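Inclusion membrane protein A (Chlamydia trachomatis, PDB 6E7E) probably helps chlamydial inclusions fuse with one another as a SNARE-like membrane protein, of which this chain is the soluble helical domain. Local coordinates at residues D72-K75 against M81-L84. The protein carries 2 engineered substitutions. Numbering follows the deposited sequence.
Sequences DEYK and MRKL
Met-81 reaches across to Glu-73. CB leaves the backbone pointing at the 72-75 segment, and CG, set opposite the backbone N (chi1 -176°), comes 4.1 Å from Glu-73 CB. A bend about the CB-CG bond carries SD along the flank of Glu-73, about 4.3 Å from its CG, and a second bend at chi3 (78°) brings the methyl CE to 3.7 Å from Glu-73 OE1. The two side chains thus cross obliquely. Helix 125-165 covers this face: the buried methionine also lies on its Gln-159 and Arg-160, and Glu-73 touches Ile-156 while its other oxygen, OE2, is taken by a salt bridge to Arg-160.

Beside this pair, Arg-82 lays its CD methylene obliquely against the Tyr-74 ring, 3.8 Å from CE1. The guanidinium plane stands 68° from the ring, so the two do not stack flat; its NH1 hydrogen-bonds Ser-77 OG, in the turn joining helices 65-73 and 79-82. Tyr-74 itself stacks on Tyr-8 of helix 4-38.

No hydrogen bond crosses between the segments: the bend between helix 65-73 and the short helix 79-82 closes through van der Waals contact, chiefly of a methionine methyl with a carboxylate oxygen and of a methylene with a ring carbon, while the charged ends find their partners outside the two segments.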
loop_
_atom_site.group_PDB
_atom_site.type_symbol
_atom_site.label_atom_id
_atom_site.label_comp_id
_atom_site.label_asym_id
_atom_site.label_seq_id
_atom_site.Cartn_x
_atom_site.Cartn_y
_atom_site.Cartn_z
ATOM N N ASP A 72 -13.369 -0.524 -11.007
ATOM C CA ASP A 72 -13.608 -1.238 -12.284
ATOM C C ASP A 72 -15.094 -1.621 -12.409
ATOM O O ASP A 72 -15.550 -1.851 -13.543
ATOM C CB ASP A 72 -12.729 -2.484 -12.421
ATOM C CG ASP A 72 -11.247 -2.205 -12.641
ATOM O OD1 ASP A 72 -10.899 -1.064 -13.005
ATOM O OD2 ASP A 72 -10.450 -3.145 -12.462
ATOM N N GLU A 73 -15.849 -1.712 -11.309
ATOM C CA GLU A 73 -17.281 -2.100 -11.353
ATOM C C GLU A 73 -18.165 -0.921 -11.760
ATOM O O GLU A 73 -19.302 -1.172 -12.121
ATOM C CB GLU A 73 -17.747 -2.655 -10.001
ATOM C CG GLU A 73 -17.139 -4.003 -9.686
ATOM C CD GLU A 73 -17.469 -5.085 -10.694
ATOM O OE1 GLU A 73 -18.604 -5.117 -11.151
ATOM O OE2 GLU A 73 -16.577 -5.885 -11.028
ATOM N N TYR A 74 -17.720 0.319 -11.707
ATOM C CA TYR A 74 -18.665 1.453 -11.852
ATOM C C TYR A 74 -19.283 1.539 -13.252
ATOM O O TYR A 74 -20.484 1.757 -13.322
ATOM C CB TYR A 74 -17.972 2.780 -11.560
ATOM C CG TYR A 74 -18.913 3.954 -11.630
ATOM C CD1 TYR A 74 -19.748 4.267 -10.576
ATOM C CD2 TYR A 74 -18.941 4.788 -12.739
ATOM C CE1 TYR A 74 -20.621 5.344 -10.637
ATOM C CE2 TYR A 74 -19.811 5.862 -12.813
ATOM C CZ TYR A 74 -20.660 6.147 -11.762
ATOM O OH TYR A 74 -21.536 7.212 -11.808
ATOM N N LYS A 75 -18.496 1.376 -14.322
ATOM C CA LYS A 75 -18.856 1.742 -15.726
ATOM C C LYS A 75 -20.236 1.215 -16.137
ATOM O O LYS A 75 -21.050 2.018 -16.627
ATOM C CB LYS A 75 -17.763 1.254 -16.685
ATOM C CG LYS A 75 -16.446 2.016 -16.600
ATOM C CD LYS A 75 -15.402 1.624 -17.635
ATOM C CE LYS A 75 -14.885 0.205 -17.498
ATOM N NZ LYS A 75 -14.270 -0.049 -16.174
ATOM N N MET A 81 -24.894 -2.612 -6.789
ATOM C CA MET A 81 -23.426 -2.596 -6.736
ATOM C C MET A 81 -22.937 -1.217 -6.289
ATOM O O MET A 81 -21.956 -1.137 -5.543
ATOM C CB MET A 81 -22.873 -2.963 -8.109
ATOM C CG MET A 81 -21.377 -3.060 -8.129
ATOM S SD MET A 81 -20.681 -4.475 -7.237
ATOM C CE MET A 81 -20.982 -5.758 -8.455
ATOM N N ARG A 82 -23.580 -0.162 -6.759
ATOM C CA ARG A 82 -23.111 1.193 -6.420
ATOM C C ARG A 82 -23.307 1.518 -4.938
ATOM O O ARG A 82 -22.661 2.468 -4.468
ATOM C CB ARG A 82 -23.778 2.238 -7.313
ATOM C CG ARG A 82 -23.275 2.193 -8.751
ATOM C CD ARG A 82 -23.712 3.380 -9.547
ATOM N NE ARG A 82 -25.145 3.521 -9.654
ATOM C CZ ARG A 82 -25.897 2.991 -10.614
ATOM N NH1 ARG A 82 -25.366 2.265 -11.586
ATOM N NH2 ARG A 82 -27.179 3.277 -10.641
ATOM N N LYS A 83 -24.056 0.732 -4.176
ATOM C CA LYS A 83 -24.080 0.936 -2.711
ATOM C C LYS A 83 -22.687 0.724 -2.105
ATOM O O LYS A 83 -22.452 1.199 -1.005
ATOM C CB LYS A 83 -25.119 0.039 -2.062
ATOM C CG LYS A 83 -26.528 0.344 -2.528
ATOM C CD LYS A 83 -27.571 -0.515 -1.897
ATOM C CE LYS A 83 -28.940 -0.286 -2.508
ATOM N NZ LYS A 83 -29.964 -1.175 -1.909
ATOM N N LEU A 84 -21.813 -0.016 -2.769
ATOM C CA LEU A 84 -20.452 -0.266 -2.232
ATOM C C LEU A 84 -19.563 0.964 -2.368
ATOM O O LEU A 84 -18.474 0.959 -1.777
ATOM C CB LEU A 84 -19.846 -1.488 -2.904
ATOM C CG LEU A 84 -20.585 -2.787 -2.596
ATOM C CD1 LEU A 84 -19.977 -3.957 -3.331
ATOM C CD2 LEU A 84 -20.644 -3.103 -1.104
#